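Local coordinates for glutamate--LysW ligase ArgX (Sulfolobus tokodaii, PDB 3VPB) that joins glutamate through its amino group to the gamma-carboxyl of the C-terminal glutamate of the carrier protein LysW, using ATP, in arginine biosynthesis, at the interface of chains A and B. Coordinates in Å, arbitrary orientation; residue numbers count along the deposited sequence, not the author numbering. Chains: chain A/B, Putative acetylornithine deacetylase.

Contact 1: the interface of chains A and B. Residues chain A 39-42, 69; chain B 95, 101, 104.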
# COMPACT_ATOMS: atom_id res chain seq x y z
N PRO A 39 -21.89 17.82 -1.91
CA PRO A 39 -23.02 17.36 -1.11
C PRO A 39 -24.01 16.48 -1.88
O PRO A 39 -24.25 16.72 -3.07
CB PRO A 39 -23.71 18.67 -0.70
CG PRO A 39 -23.41 19.61 -1.81
CD PRO A 39 -22.08 19.20 -2.40
N PHE A 40 -24.55 15.45 -1.22
CA PHE A 40 -25.68 14.69 -1.75
C PHE A 40 -26.93 15.48 -1.40
O PHE A 40 -27.56 15.26 -0.36
CB PHE A 40 -25.77 13.28 -1.13
CG PHE A 40 -25.09 12.21 -1.92
CD1 PHE A 40 -24.00 11.53 -1.40
CD2 PHE A 40 -25.55 11.87 -3.20
CE1 PHE A 40 -23.36 10.51 -2.13
CE2 PHE A 40 -24.91 10.86 -3.92
CZ PHE A 40 -23.82 10.18 -3.38
N ASN A 41 -27.25 16.43 -2.27
CA ASN A 41 -28.49 17.17 -2.14
C ASN A 41 -28.78 17.83 -3.48
O ASN A 41 -28.09 17.57 -4.47
CB ASN A 41 -28.43 18.18 -0.98
CG ASN A 41 -27.41 19.26 -1.19
OD1 ASN A 41 -27.03 19.58 -2.32
ND2 ASN A 41 -26.95 19.85 -0.09
N LYS A 42 -29.80 18.67 -3.53
CA LYS A 42 -30.30 19.16 -4.81
C LYS A 42 -29.60 20.44 -5.30
O LYS A 42 -29.90 20.91 -6.40
CB LYS A 42 -31.82 19.33 -4.74
CG LYS A 42 -32.57 18.00 -4.74
CD LYS A 42 -33.29 17.69 -6.06
CE LYS A 42 -32.33 17.40 -7.22
NZ LYS A 42 -31.88 18.63 -7.97
N ALA A 69 -26.99 12.24 -8.82
CA ALA A 69 -27.96 12.19 -7.73
C ALA A 69 -28.71 13.52 -7.62
O ALA A 69 -29.83 13.56 -7.14
CB ALA A 69 -27.29 11.84 -6.42
N TYR B 95 -30.64 8.03 -3.44
CA TYR B 95 -30.97 9.44 -3.25
C TYR B 95 -31.83 9.94 -4.38
O TYR B 95 -32.82 10.61 -4.16
CB TYR B 95 -29.73 10.33 -3.08
CG TYR B 95 -30.10 11.76 -2.78
CD1 TYR B 95 -30.40 12.17 -1.48
CD2 TYR B 95 -30.19 12.71 -3.82
CE1 TYR B 95 -30.77 13.50 -1.22
CE2 TYR B 95 -30.57 14.02 -3.56
CZ TYR B 95 -30.85 14.41 -2.27
OH TYR B 95 -31.22 15.71 -2.04
N ILE B 101 -31.48 8.50 2.96
CA ILE B 101 -30.13 8.04 3.25
C ILE B 101 -29.58 9.01 4.26
O ILE B 101 -30.12 10.11 4.44
CB ILE B 101 -29.23 8.03 1.95
CG1 ILE B 101 -29.03 9.46 1.42
CG2 ILE B 101 -29.82 7.02 0.92
CD1 ILE B 101 -27.95 9.64 0.32
N SER B 104 -25.35 13.35 3.62
CA SER B 104 -23.95 12.97 3.33
C SER B 104 -23.28 13.98 2.44
O SER B 104 -23.94 14.61 1.63
CB SER B 104 -23.88 11.63 2.63
OG SER B 104 -24.46 10.60 3.38
O HOH W 1 -27.51 13.38 1.72

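Contact 2: the interface of chains A and B. Residues chain A 58, 157-160; chain B 58, 62, 157-160.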
# COMPACT_ATOMS: atom_id res chain seq x y z
N TYR A 58 -11.26 7.29 -9.79
CA TYR A 58 -12.21 7.26 -8.65
C TYR A 58 -12.86 8.64 -8.44
O TYR A 58 -14.06 8.75 -8.15
CB TYR A 58 -11.52 6.77 -7.37
CG TYR A 58 -11.15 5.31 -7.41
CD1 TYR A 58 -12.11 4.33 -7.70
CD2 TYR A 58 -9.87 4.89 -7.10
CE1 TYR A 58 -11.77 2.98 -7.75
CE2 TYR A 58 -9.52 3.54 -7.14
CZ TYR A 58 -10.48 2.59 -7.46
OH TYR A 58 -10.15 1.24 -7.50
N GLY A 157 -1.26 -2.31 -3.27
CA GLY A 157 -2.14 -1.85 -2.21
C GLY A 157 -3.60 -1.74 -2.59
O GLY A 157 -4.45 -1.54 -1.74
N ASN A 158 -3.90 -1.84 -3.88
CA ASN A 158 -5.29 -1.85 -4.38
C ASN A 158 -5.54 -3.27 -4.87
O ASN A 158 -4.91 -3.73 -5.82
CB ASN A 158 -5.43 -0.82 -5.52
CG ASN A 158 -6.83 -0.79 -6.11
OD1 ASN A 158 -7.55 -1.80 -6.14
ND2 ASN A 158 -7.23 0.40 -6.59
N SER A 159 -6.42 -4.01 -4.20
CA SER A 159 -6.64 -5.41 -4.55
C SER A 159 -7.13 -5.66 -5.99
O SER A 159 -7.00 -6.78 -6.51
CB SER A 159 -7.55 -6.09 -3.52
OG SER A 159 -6.87 -6.17 -2.28
N ALA A 160 -7.67 -4.64 -6.64
CA ALA A 160 -8.03 -4.77 -8.06
C ALA A 160 -6.77 -4.95 -8.93
O ALA A 160 -6.81 -5.58 -9.99
CB ALA A 160 -8.88 -3.57 -8.53
N TYR B 58 -13.71 -7.67 -5.17
CA TYR B 58 -13.17 -7.66 -6.54
C TYR B 58 -13.27 -9.04 -7.21
O TYR B 58 -13.61 -9.13 -8.39
CB TYR B 58 -11.75 -7.12 -6.59
CG TYR B 58 -11.65 -5.64 -6.26
CD1 TYR B 58 -12.35 -4.69 -7.00
CD2 TYR B 58 -10.85 -5.20 -5.21
CE1 TYR B 58 -12.26 -3.32 -6.67
CE2 TYR B 58 -10.76 -3.85 -4.89
CZ TYR B 58 -11.45 -2.92 -5.63
OH TYR B 58 -11.33 -1.58 -5.29
N TYR B 62 -15.41 -9.66 -10.56
CA TYR B 62 -14.77 -10.13 -11.78
C TYR B 62 -15.20 -11.54 -12.17
O TYR B 62 -15.36 -11.80 -13.38
CB TYR B 62 -13.24 -10.03 -11.69
CG TYR B 62 -12.74 -8.61 -11.56
CD1 TYR B 62 -11.67 -8.29 -10.73
CD2 TYR B 62 -13.37 -7.56 -12.22
CE1 TYR B 62 -11.24 -6.97 -10.61
CE2 TYR B 62 -12.94 -6.25 -12.12
CZ TYR B 62 -11.87 -5.97 -11.29
OH TYR B 62 -11.42 -4.67 -11.17
N GLY B 157 -3.52 2.27 0.40
CA GLY B 157 -2.97 1.86 -0.90
C GLY B 157 -3.99 1.74 -2.01
O GLY B 157 -3.62 1.64 -3.17
N ASN B 158 -5.27 1.74 -1.65
CA ASN B 158 -6.38 1.73 -2.62
C ASN B 158 -6.98 3.14 -2.63
O ASN B 158 -7.54 3.60 -1.64
CB ASN B 158 -7.42 0.68 -2.21
CG ASN B 158 -8.59 0.59 -3.18
OD1 ASN B 158 -8.95 1.58 -3.81
ND2 ASN B 158 -9.15 -0.61 -3.33
N SER B 159 -6.82 3.84 -3.75
CA SER B 159 -7.25 5.24 -3.81
C SER B 159 -8.75 5.46 -3.58
O SER B 159 -9.16 6.55 -3.20
CB SER B 159 -6.79 5.86 -5.13
OG SER B 159 -5.39 5.97 -5.08
N ALA B 160 -9.56 4.42 -3.74
CA ALA B 160 -10.98 4.52 -3.39
C ALA B 160 -11.16 4.71 -1.87
O ALA B 160 -12.12 5.35 -1.43
CB ALA B 160 -11.78 3.32 -3.91

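Contact 1: the interface of chains A and B
Backbone hydrogen bonding ties the two chains together at one end of this patch. The amide N of A:Phe40 donates to the carbonyl O of B:Ser104 at 3.0 Å. The bond is nearly straight, with 165° at the hydrogen. The donor lies in the carbonyl plane, and the C=O...N angle is 151°. A water gives a second link between the same two residues. It lies 2.8 Å from A:Phe40 O, and B:Ser104 N approaches it to 2.9 Å. Both backbone polar groups of A:Phe40 are thus matched to those of B:Ser104, one directly and one through water. B:Ser104 begins strand 104-107, and A:Phe40 directly follows strand 38-39.

Ring and van der Waals contacts centre on B:Tyr95. Its CG is anti to the backbone N (chi1 -176°), which sends the ring from helix 87-96 into chain A. One face lies against the backbone of A:Phe40, whose carbonyl C is offset toward the rim. The phenol tip runs up to the main chain of A:Asn41, with B:Tyr95 CZ 3.6 Å from A:Asn41 CA. A:Lys42 crosses the tyrosine obliquely, its CG 3.8 Å from the phenol OH of B:Tyr95. The carbonyl O of A:Ala69 faces the C-H edge of the ring in plane, 3.5 Å from B:Tyr95 CD2. The methyl of A:Ala69 also meets CD2, and it sits in plane at the edge of the A:Phe40 ring. A leucine in place of B:Tyr95 would remove the flat ring and its OH, and would probably loosen the packing on A:Asn41 and A:Lys42.

The A:Phe40 ring turns toward chain B. Its CD1 touches B:Ser104 CB at 4.0 Å, and B:Ile101 lies a little farther off.

The site pins the loop after strand 38-39 and the end of helix 57-69 onto the partner chain. It helps to hold two subunits together in the homotetramer.

Contact 2: the interface of chains A and B
In both A:Tyr58 and B:Tyr58, CG is anti to the carbonyl carbon and beside the backbone N (chi1 -70° in A:Tyr58). In A:Asn158 and B:Asn158, CG is instead anti to the backbone N (chi1 179° in A:Asn158). These torsions bring the phenol OH and the amide of the same chain together. A:Asn158 ND2 donates to A:Tyr58 OH at 3.2 Å, close to its own amide plane. A:Asn158 ND2 also lies at the edge of the A:Tyr58 ring, in its plane. On its other side A:Asn158 OD1 accepts from A:Ala160 N at 2.9 Å, in the carbonyl plane. With both ends bonded, the amide has little freedom to flip or turn. Chain B repeats these bonds.

Across the interface the contact is by packing, and no donor and acceptor of the two chains come close enough to pair. The amides of A:Asn158 and B:Asn158 stack with their planes 18° apart. They run head to tail: A:Asn158 OD1 is 3.4 Å from B:Asn158 ND2, too long to be a bond. The amide dipoles are likely to oppose each other favourably. A:Tyr58 and B:Tyr58 point tip to tip, with A:Tyr58 OH 3.8 Å from B:Tyr58 OH.

Each tyrosine ring also receives an alanine methyl over its centre. B:Ala160 CB sits 3.7 Å from the centroid of the A:Tyr58 ring, a CH-pi contact. A:Ala160 does the same to B:Tyr58, and its methyl also touches B:Tyr62 OH. A:Ser159 CB and B:Ser159 CB each lean on the CD2 side of the opposite ring. Next to the stacked amides the backbones of A:Gly157 and B:Gly157 meet. A:Gly157 CA is 4.0 Å from B:Gly157 CA, where neither residue has a side chain to intervene.

The patch straddles the two-fold axis. A:Tyr58 and B:Tyr58 come from the start of helix 57-69. A:Asn158 and B:Asn158 precede the 3-10 helix 159-162 and cap it through OD1. Each chain thus lays its 157-160 segment against the helix of the other.

The C-alpha centres of contact 1 and contact 2 are about 25 Å apart, and both belong to the same two-fold interface. Contact 2 lies on the axis and contains both halves of its symmetry. Contact 1 lies off the axis, so a twin with the chains exchanged exists on the other side. Helix 57-69 of chain A joins them: its first turn serves contact 2 and its last residue serves contact 1. The helix thus runs from one contact to the other. Central packing plus a direct and a water-mediated backbone link farther out would help to fix how the two subunits are oriented.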